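Local atomic coordinates of Cif-like 1 (Burkholderia cenocepacia, PDB entry 7JQY), a protein that probably hydrolyses epoxides, as a Cif-like enzyme of the alpha/beta hydrolase fold that assembles into an octamer. Residues Pro16-Pro19 with Ala20-Arg24; Glu235-Phe238 with Lys239-Lys243; Ala261-Leu264 with Asp265-Arg268; Pro291-Leu294 with Thr295-Leu299. The protein carries 1 engineered substitution. All coordinates share one frame; numbering follows the deposited sequence.

In the fold
All four contacts are local, but their chemistry follows their place in the fold. Interaction 1 and interaction 2 are surface contacts on opposite sides of the chain's centre, their own centres about 40 Å apart. The first is a beta turn leading into a short helix; the second is the last turns of helix 231-241. Interactions 3 and 4 are partly buried. Both pack on strand 250-255: helix 262-268 through Glu-263 and Ala-267, helix 291-303 through Phe-293, Leu-294 and Gln-297. Interaction 3 is chiefly backbone bonding, whereas interactions 1, 2 and 4 add contacts around phenylalanine rings. Helix 68-73 is shared by interactions 1 and 4, whose nearest atoms are about 9 Å apart.

Interaction 1: Pro16-Pro19 with Ala20-Arg24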
loop_
_atom_site.group_PDB
_atom_site.type_symbol
_atom_site.label_atom_id
_atom_site.label_comp_id
_atom_site.label_asym_id
_atom_site.label_seq_id
_atom_site.Cartn_x
_atom_site.Cartn_y
_atom_site.Cartn_z
ATOM N N PRO B 16 -28.121 4.011 14.486
ATOM C CA PRO B 16 -27.686 4.498 13.170
ATOM C C PRO B 16 -28.733 4.292 12.081
ATOM O O PRO B 16 -29.659 3.490 12.208
ATOM C CB PRO B 16 -26.436 3.658 12.875
ATOM C CG PRO B 16 -26.661 2.373 13.623
ATOM C CD PRO B 16 -27.420 2.772 14.883
ATOM N N GLY B 17 -28.564 5.051 10.996
ATOM C CA GLY B 17 -29.328 4.862 9.772
ATOM C C GLY B 17 -30.495 5.824 9.630
ATOM O O GLY B 17 -30.750 6.699 10.464
ATOM N N LEU B 18 -31.209 5.641 8.526
ATOM C CA LEU B 18 -32.418 6.399 8.271
ATOM C C LEU B 18 -33.504 5.992 9.265
ATOM O O LEU B 18 -33.543 4.844 9.711
ATOM C CB LEU B 18 -32.923 6.148 6.845
ATOM C CG LEU B 18 -32.011 6.483 5.666
ATOM C CD1 LEU B 18 -32.579 5.931 4.353
ATOM C CD2 LEU B 18 -31.803 7.985 5.580
ATOM N N PRO B 19 -34.388 6.915 9.636
ATOM C CA PRO B 19 -35.512 6.549 10.502
ATOM C C PRO B 19 -36.485 5.628 9.779
ATOM O O PRO B 19 -36.566 5.608 8.547
ATOM C CB PRO B 19 -36.158 7.895 10.845
ATOM C CG PRO B 19 -35.755 8.806 9.722
ATOM C CD PRO B 19 -34.408 8.340 9.254
ATOM N N ALA B 20 -37.247 4.871 10.571
ATOM C CA ALA B 20 -38.181 3.891 10.018
ATOM C C ALA B 20 -39.161 4.543 9.049
ATOM O O ALA B 20 -39.682 5.628 9.312
ATOM C CB ALA B 20 -38.949 3.207 11.148
ATOM N N GLY B 21 -39.383 3.893 7.903
ATOM C CA GLY B 21 -40.322 4.384 6.918
ATOM C C GLY B 21 -39.778 5.415 5.953
ATOM O O GLY B 21 -40.500 5.816 5.031
ATOM N N PHE B 22 -38.543 5.877 6.148
ATOM C CA PHE B 22 -37.985 6.898 5.267
ATOM C C PHE B 22 -37.955 6.436 3.811
ATOM O O PHE B 22 -38.196 7.235 2.898
ATOM C CB PHE B 22 -36.580 7.265 5.745
ATOM C CG PHE B 22 -36.009 8.505 5.100
ATOM C CD1 PHE B 22 -35.471 8.456 3.821
ATOM C CD2 PHE B 22 -35.977 9.717 5.791
ATOM C CE1 PHE B 22 -34.933 9.588 3.234
ATOM C CE2 PHE B 22 -35.444 10.849 5.208
ATOM C CZ PHE B 22 -34.925 10.788 3.928
ATOM N N GLU B 23 -37.661 5.150 3.574
ATOM C CA GLU B 23 -37.451 4.659 2.208
ATOM C C GLU B 23 -38.693 4.788 1.340
ATOM O O GLU B 23 -38.584 5.070 0.142
ATOM C CB GLU B 23 -36.986 3.204 2.223
ATOM C CG GLU B 23 -35.513 3.024 2.525
ATOM C CD GLU B 23 -35.226 2.918 4.010
ATOM O OE1 GLU B 23 -36.140 3.184 4.828
ATOM O OE2 GLU B 23 -34.088 2.546 4.363
ATOM N N ARG B 24 -39.872 4.579 1.916
ATOM C CA ARG B 24 -41.113 4.592 1.159
ATOM C C ARG B 24 -41.608 6.003 0.926
ATOM O O ARG B 24 -42.499 6.212 0.100
ATOM C CB ARG B 24 -42.187 3.779 1.896
ATOM C CG ARG B 24 -41.867 2.325 1.922
ATOM C CD ARG B 24 -42.306 1.702 0.616
ATOM N NE ARG B 24 -41.368 0.696 0.123
ATOM C CZ ARG B 24 -40.372 0.928 -0.730
ATOM N NH1 ARG B 24 -40.150 2.149 -1.206
ATOM N NH2 ARG B 24 -39.593 -0.078 -1.112
HETATM O O HOH W 1 -35.744 3.012 7.286
#
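Leu-18, Pro-19 and Phe-22 pack together by apolar contacts. Leu-18 sends its CD2 methyl over one face of the Phe-22 ring, 4.2 Å from the centroid and only 12° off the ring normal, which qualifies as a CH-pi contact. Its other methyl, CD1, reaches the ring at Phe-22 CD1 (3.9 Å) and also lies 3.7 Å from Glu-23 OE2. Pro-19 meets the same ring obliquely, with CG 4.0 Å from Phe-22 CD2. The ring is swung back to these two residues by a chi1 of -168°, which sets Phe-22 CG opposite its own backbone N.

The polar contacts converge on Pro-19 O. Phe-22 N donates to it at 3.1 Å with an N-H...O angle of 156°, closing a type II beta turn from Pro-19 to Phe-22. Gly-21 takes the positive phi that this turn type demands at its third position. A water donates to Pro-19 O at 3.0 Å and appears to link it with Glu-23 OE1, though its 2.5 Å distance to Glu-23 OE1 is too short to be taken literally.

The turn opens into helix 22-25 ahead of strand 26-32, where Phe-26 stacks on Phe-22. Met-68 and Pro-69 of helix 68-73 lie against Phe-22, while Arg-24 packs on Gly-12 of a second subunit.

Interaction 2: Glu235-Phe238 with Lys239-Lys243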
loop_
_atom_site.group_PDB
_atom_site.type_symbol
_atom_site.label_atom_id
_atom_site.label_comp_id
_atom_site.label_asym_id
_atom_site.label_seq_id
_atom_site.Cartn_x
_atom_site.Cartn_y
_atom_site.Cartn_z
ATOM N N GLU B 235 -15.768 36.511 1.226
ATOM C CA GLU B 235 -15.687 37.604 2.195
ATOM C C GLU B 235 -15.992 38.935 1.523
ATOM O O GLU B 235 -16.852 39.693 1.982
ATOM C CB GLU B 235 -14.315 37.620 2.859
ATOM C CG GLU B 235 -14.158 36.520 3.889
ATOM C CD GLU B 235 -12.727 36.324 4.328
ATOM O OE1 GLU B 235 -11.815 36.823 3.628
ATOM O OE2 GLU B 235 -12.516 35.675 5.380
ATOM N N THR B 236 -15.333 39.204 0.394
ATOM C CA THR B 236 -15.600 40.418 -0.368
ATOM C C THR B 236 -17.061 40.487 -0.789
ATOM O O THR B 236 -17.718 41.524 -0.637
ATOM C CB THR B 236 -14.696 40.460 -1.606
ATOM O OG1 THR B 236 -13.357 40.107 -1.240
ATOM C CG2 THR B 236 -14.704 41.833 -2.247
ATOM N N ARG B 237 -17.594 39.383 -1.319
ATOM C CA ARG B 237 -18.956 39.416 -1.837
ATOM C C ARG B 237 -19.974 39.580 -0.715
ATOM O O ARG B 237 -20.929 40.358 -0.844
ATOM C CB ARG B 237 -19.230 38.154 -2.664
ATOM C CG ARG B 237 -20.571 38.165 -3.354
ATOM C CD ARG B 237 -20.559 39.105 -4.544
ATOM N NE ARG B 237 -21.843 39.114 -5.231
ATOM C CZ ARG B 237 -22.109 38.386 -6.311
ATOM N NH1 ARG B 237 -21.172 37.597 -6.824
ATOM N NH2 ARG B 237 -23.306 38.449 -6.883
ATOM N N PHE B 238 -19.757 38.902 0.418
ATOM C CA PHE B 238 -20.739 38.929 1.503
ATOM C C PHE B 238 -20.764 40.273 2.220
ATOM O O PHE B 238 -21.832 40.741 2.634
ATOM C CB PHE B 238 -20.445 37.814 2.509
ATOM C CG PHE B 238 -21.030 36.495 2.133
ATOM C CD1 PHE B 238 -21.179 36.142 0.797
ATOM C CD2 PHE B 238 -21.442 35.610 3.113
ATOM C CE1 PHE B 238 -21.723 34.928 0.447
ATOM C CE2 PHE B 238 -21.988 34.392 2.773
ATOM C CZ PHE B 238 -22.129 34.045 1.436
ATOM N N LYS B 239 -19.599 40.908 2.364
ATOM C CA LYS B 239 -19.532 42.227 2.987
ATOM C C LYS B 239 -20.393 43.224 2.224
ATOM O O LYS B 239 -21.014 44.116 2.816
ATOM C CB LYS B 239 -18.070 42.693 3.008
ATOM C CG LYS B 239 -17.159 41.904 3.940
ATOM C CD LYS B 239 -15.669 42.164 3.671
ATOM C CE LYS B 239 -14.797 42.432 4.883
ATOM N NZ LYS B 239 -13.446 41.833 4.603
ATOM N N ALA B 240 -20.406 43.099 0.899
ATOM C CA ALA B 240 -21.305 43.894 0.071
ATOM C C ALA B 240 -22.760 43.510 0.298
ATOM O O ALA B 240 -23.642 44.376 0.318
ATOM C CB ALA B 240 -20.927 43.746 -1.407
ATOM N N PHE B 241 -23.036 42.216 0.478
ATOM C CA PHE B 241 -24.408 41.777 0.711
ATOM C C PHE B 241 -24.986 42.374 1.994
ATOM O O PHE B 241 -26.192 42.640 2.072
ATOM C CB PHE B 241 -24.469 40.245 0.799
ATOM C CG PHE B 241 -24.400 39.523 -0.535
ATOM C CD1 PHE B 241 -24.741 40.162 -1.726
ATOM C CD2 PHE B 241 -24.006 38.189 -0.585
ATOM C CE1 PHE B 241 -24.684 39.481 -2.938
ATOM C CE2 PHE B 241 -23.941 37.499 -1.790
ATOM C CZ PHE B 241 -24.283 38.144 -2.970
ATOM N N MET B 242 -24.152 42.624 2.996
ATOM C CA MET B 242 -24.645 43.044 4.306
ATOM C C MET B 242 -24.912 44.535 4.409
ATOM O O MET B 242 -25.124 45.045 5.511
ATOM C CB MET B 242 -23.647 42.649 5.389
ATOM C CG MET B 242 -23.856 41.269 5.946
ATOM S SD MET B 242 -22.541 40.910 7.109
ATOM C CE MET B 242 -21.139 41.136 6.032
ATOM N N LYS B 243 -24.973 45.243 3.304
ATOM C CA LYS B 243 -25.316 46.623 3.379
ATOM C C LYS B 243 -26.823 46.710 3.463
ATOM O O LYS B 243 -27.347 47.674 3.937
ATOM C CB LYS B 243 -24.905 47.370 2.126
ATOM C CG LYS B 243 -23.493 47.170 1.664
ATOM C CD LYS B 243 -22.521 47.538 2.736
ATOM C CE LYS B 243 -21.102 47.469 2.239
ATOM N NZ LYS B 243 -20.140 47.541 3.352
#
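Phe-241 is flanked by two side chains of the preceding turn, Arg-237 and Phe-238. The arginine passes obliquely by the far end of the ring: its NE is 3.5 Å from Phe-241 CZ, and the guanidinium plane is turned 54° from the ring plane, so the groups are not stacked. Bending at chi2 (74°) brings this chain round to the ring. Phe-238 approaches with CD1, 3.8 Å from Phe-241 CD2; the centroids are 5.7 Å apart and the planes 42° apart, an oblique pair. Beneath the ring, Arg-237 O lies 3.6 Å from one face, offset toward the rim.

Backbone bonds hold these groups at their spacing. Arg-237 O accepts from Phe-241 N at 3.1 Å, and Glu-235 O from Lys-239 N at 3.0 Å. At the helix end the bond from Met-242 N to Phe-238 O is weak, and Met-242 CE curls back to 3.5 Å from that oxygen.

Further out, Glu-235 is held by Trp-156 and Lys-160, and Tyr-130 meets the Phe-238 ring edge-to-face. Phe-241 itself packs on Ala-99 and Ala-134. Phe-238 and Phe-241, three apart, make the apolar flank of helix 231-241, with Arg-237 along its border, set against helices 98-111 and 124-135. This is consistent with the core helix that comes after the cap in epoxide hydrolases and precedes strand 250-255.

Interaction 3: Ala261-Leu264 with Asp265-Arg268; sequences AKEL and DMAR
Ala-261 O receives two backbone N-H groups at the start of the helix: Asp-265 N, at 3.1 Å with an N-H...O angle of 158°, and Leu-264 N, through a weak bond at 3.0 Å. The Asp-265 carboxylate folds back beside the same oxygen, chi1 of -53° placing CG next to its own backbone N, and OD2 comes within 3.5 Å of Ala-261 O.

One residue on, Met-266 N bonds Lys-262 O at 2.9 Å, and Ala-267 N donates to Glu-263 O at 3.0 Å. This helix is the crossover of a beta-alpha-beta unit in the alpha/beta hydrolase fold, running between strands 250-255 and 274-279. Glu-263 and Ala-267 rest on Ala-252 of the first strand.

Glu-263 and Met-266 lie side by side and point the same way. The methyl CE of Met-266, brought round by bends at chi2 and chi3, touches Glu-263 OE2 at 3.3 Å. Met-266 also packs on Ile-155 of helix 154-161. Toward the helix end, Arg-268 N makes a weak bond to Leu-264 O, and Arg-268 CG lies 3.4 Å from that oxygen.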
loop_
_atom_site.group_PDB
_atom_site.type_symbol
_atom_site.label_atom_id
_atom_site.label_comp_id
_atom_site.label_asym_id
_atom_site.label_seq_id
_atom_site.Cartn_x
_atom_site.Cartn_y
_atom_site.Cartn_z
ATOM N N ALA B 261 -24.872 31.075 21.347
ATOM C CA ALA B 261 -25.503 32.373 21.169
ATOM C C ALA B 261 -24.846 33.206 20.084
ATOM O O ALA B 261 -25.439 34.193 19.643
ATOM C CB ALA B 261 -25.482 33.152 22.493
ATOM N N LYS B 262 -23.635 32.853 19.652
ATOM C CA LYS B 262 -22.970 33.658 18.631
ATOM C C LYS B 262 -23.586 33.479 17.244
ATOM O O LYS B 262 -23.346 34.311 16.361
ATOM C CB LYS B 262 -21.480 33.317 18.579
ATOM C CG LYS B 262 -20.770 33.423 19.923
ATOM C CD LYS B 262 -19.317 32.955 19.833
ATOM C CE LYS B 262 -18.701 32.750 21.215
ATOM N NZ LYS B 262 -19.113 31.465 21.873
ATOM N N GLU B 263 -24.380 32.429 17.030
ATOM C CA GLU B 263 -25.159 32.350 15.799
ATOM C C GLU B 263 -26.225 33.419 15.793
ATOM O O GLU B 263 -26.573 33.981 14.740
ATOM C CB GLU B 263 -25.812 30.974 15.667
ATOM C CG GLU B 263 -26.344 30.670 14.273
ATOM C CD GLU B 263 -25.229 30.379 13.292
ATOM O OE1 GLU B 263 -24.058 30.346 13.736
ATOM O OE2 GLU B 263 -25.524 30.183 12.083
ATOM N N LEU B 264 -26.707 33.725 16.984
ATOM C CA LEU B 264 -27.784 34.663 17.184
ATOM C C LEU B 264 -27.264 36.089 16.988
ATOM O O LEU B 264 -27.913 36.912 16.332
ATOM C CB LEU B 264 -28.272 34.409 18.604
ATOM C CG LEU B 264 -29.368 33.367 18.839
ATOM C CD1 LEU B 264 -28.708 31.947 18.700
ATOM C CD2 LEU B 264 -29.952 33.542 20.228
ATOM N N ASP B 265 -26.064 36.372 17.521
ATOM C CA ASP B 265 -25.378 37.639 17.259
ATOM C C ASP B 265 -25.002 37.785 15.790
ATOM O O ASP B 265 -25.159 38.860 15.200
ATOM C CB ASP B 265 -24.121 37.741 18.120
ATOM C CG ASP B 265 -24.405 37.507 19.589
ATOM O OD1 ASP B 265 -23.473 37.116 20.327
ATOM O OD2 ASP B 265 -25.570 37.688 20.003
ATOM N N MET B 266 -24.487 36.709 15.187
ATOM C CA MET B 266 -24.068 36.765 13.791
ATOM C C MET B 266 -25.242 37.100 12.886
ATOM O O MET B 266 -25.109 37.900 11.952
ATOM C CB MET B 266 -23.441 35.427 13.397
ATOM C CG MET B 266 -22.945 35.352 11.982
ATOM S SD MET B 266 -24.189 34.814 10.801
ATOM C CE MET B 266 -24.959 33.430 11.630
ATOM N N ALA B 267 -26.408 36.514 13.160
ATOM C CA ALA B 267 -27.569 36.733 12.308
ATOM C C ALA B 267 -28.086 38.160 12.409
ATOM O O ALA B 267 -28.652 38.683 11.440
ATOM C CB ALA B 267 -28.681 35.750 12.670
ATOM N N ARG B 268 -27.909 38.805 13.568
ATOM C CA ARG B 268 -28.437 40.152 13.740
ATOM C C ARG B 268 -27.646 41.187 12.964
ATOM O O ARG B 268 -28.153 42.291 12.747
ATOM C CB ARG B 268 -28.457 40.529 15.218
ATOM C CG ARG B 268 -29.537 39.842 16.008
ATOM C CD ARG B 268 -29.631 40.457 17.376
ATOM N NE ARG B 268 -30.689 39.857 18.175
ATOM C CZ ARG B 268 -30.495 39.350 19.387
ATOM N NH1 ARG B 268 -29.280 39.374 19.930
ATOM N NH2 ARG B 268 -31.515 38.821 20.052
#

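Interaction 4: Pro291-Leu294 with Thr295-Leu299; sequences PAFL and TRQLL
Gln-297 lays its CG over one face of the Phe-293 ring, one helical turn earlier. That carbon lies 3.8 Å from the ring centroid and 20° off the normal, offset toward the rim, which makes it a CH-pi contact. The amide runs on past the rim, NE2 3.9 Å from Phe-293 CZ, its plane 35° from the ring. Both ends are shaped for this: a chi1 of 169° swings the ring forward along the helix, while the glutamine bends at chi2.

Leu-294 and Leu-298 cross at an angle, methyl against branch point, with Leu-294 CD1 3.8 Å from Leu-298 CG. Leu-298 CG also sits 3.4 Å from Leu-294 O, the carbonyl that accepts the Leu-298 backbone N at 2.8 Å.

Thr-295 turns its hydroxyl back along the helix. Pro-291 O is consequently gripped twice, by Thr-295 N at 2.7 Å and, weakly, by Thr-295 OG1 at 3.0 Å. Just ahead of the helix, Asn-290 OD1 accepts Phe-293 N.

Phe-293 and Gln-297 rest on strands 250-255 and 274-279, touching Leu-253 and Ala-277, while Thr-295 faces Ala-70 of helix 68-73. Such an arrangement, with one largely apolar flank of the last helix packed on the final parallel strands beside the first core helix, is characteristic of the alpha/beta hydrolase fold.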
loop_
_atom_site.group_PDB
_atom_site.type_symbol
_atom_site.label_atom_id
_atom_site.label_comp_id
_atom_site.label_asym_id
_atom_site.label_seq_id
_atom_site.Cartn_x
_atom_site.Cartn_y
_atom_site.Cartn_z
ATOM N N PRO B 291 -31.943 16.577 16.571
ATOM C CA PRO B 291 -32.996 16.876 15.588
ATOM C C PRO B 291 -34.355 17.112 16.227
ATOM O O PRO B 291 -35.228 17.712 15.588
ATOM C CB PRO B 291 -32.992 15.643 14.674
ATOM C CG PRO B 291 -32.431 14.548 15.515
ATOM C CD PRO B 291 -31.430 15.200 16.426
ATOM N N ALA B 292 -34.587 16.593 17.434
ATOM C CA ALA B 292 -35.844 16.858 18.123
ATOM C C ALA B 292 -35.985 18.344 18.434
ATOM O O ALA B 292 -37.046 18.942 18.213
ATOM C CB ALA B 292 -35.928 16.019 19.396
ATOM N N PHE B 293 -34.925 18.956 18.972
ATOM C CA PHE B 293 -34.930 20.399 19.204
ATOM C C PHE B 293 -35.079 21.163 17.896
ATOM O O PHE B 293 -35.851 22.127 17.807
ATOM C CB PHE B 293 -33.635 20.806 19.901
ATOM C CG PHE B 293 -33.417 22.291 19.966
ATOM C CD1 PHE B 293 -32.774 22.965 18.937
ATOM C CD2 PHE B 293 -33.830 23.014 21.080
ATOM C CE1 PHE B 293 -32.573 24.336 19.003
ATOM C CE2 PHE B 293 -33.627 24.382 21.155
ATOM C CZ PHE B 293 -32.998 25.044 20.121
ATOM N N LEU B 294 -34.347 20.738 16.866
ATOM C CA LEU B 294 -34.356 21.444 15.595
ATOM C C LEU B 294 -35.710 21.338 14.930
ATOM O O LEU B 294 -36.241 22.329 14.408
ATOM C CB LEU B 294 -33.280 20.864 14.686
ATOM C CG LEU B 294 -33.240 21.388 13.262
ATOM C CD1 LEU B 294 -33.081 22.890 13.314
ATOM C CD2 LEU B 294 -32.087 20.730 12.518
ATOM N N THR B 295 -36.276 20.136 14.926
ATOM C CA THR B 295 -37.564 19.958 14.287
ATOM C C THR B 295 -38.588 20.830 14.978
ATOM O O THR B 295 -39.441 21.445 14.320
ATOM C CB THR B 295 -37.975 18.482 14.292
ATOM O OG1 THR B 295 -37.204 17.799 13.301
ATOM C CG2 THR B 295 -39.445 18.307 13.946
ATOM N N ARG B 296 -38.511 20.910 16.302
ATOM C CA ARG B 296 -39.448 21.725 17.068
ATOM C C ARG B 296 -39.292 23.212 16.754
ATOM O O ARG B 296 -40.277 23.943 16.651
ATOM C CB ARG B 296 -39.269 21.482 18.569
ATOM C CG ARG B 296 -40.214 22.291 19.442
ATOM C CD ARG B 296 -41.665 22.023 19.079
ATOM N NE ARG B 296 -42.586 22.844 19.859
ATOM C CZ ARG B 296 -43.906 22.837 19.707
ATOM N NH1 ARG B 296 -44.466 22.049 18.799
ATOM N NH2 ARG B 296 -44.667 23.618 20.461
ATOM N N GLN B 297 -38.046 23.649 16.603
ATOM C CA GLN B 297 -37.736 25.032 16.304
ATOM C C GLN B 297 -38.169 25.392 14.888
ATOM O O GLN B 297 -38.764 26.451 14.671
ATOM C CB GLN B 297 -36.243 25.250 16.509
ATOM C CG GLN B 297 -35.886 25.337 17.989
ATOM C CD GLN B 297 -36.408 26.615 18.591
ATOM O OE1 GLN B 297 -36.660 27.581 17.870
ATOM N NE2 GLN B 297 -36.548 26.649 19.908
ATOM N N LEU B 298 -37.984 24.483 13.929
ATOM C CA LEU B 298 -38.343 24.821 12.552
ATOM C C LEU B 298 -39.855 24.901 12.355
ATOM O O LEU B 298 -40.359 25.853 11.742
ATOM C CB LEU B 298 -37.746 23.797 11.586
ATOM C CG LEU B 298 -36.236 23.817 11.359
ATOM C CD1 LEU B 298 -35.812 22.643 10.479
ATOM C CD2 LEU B 298 -35.795 25.129 10.727
ATOM N N LEU B 299 -40.601 23.949 12.919
ATOM C CA LEU B 299 -42.048 23.958 12.736
ATOM C C LEU B 299 -42.682 25.182 13.390
ATOM O O LEU B 299 -43.581 25.801 12.803
ATOM C CB LEU B 299 -42.659 22.654 13.258
ATOM C CG LEU B 299 -42.354 21.476 12.316
ATOM C CD1 LEU B 299 -42.828 20.137 12.855
ATOM C CD2 LEU B 299 -42.945 21.741 10.938
#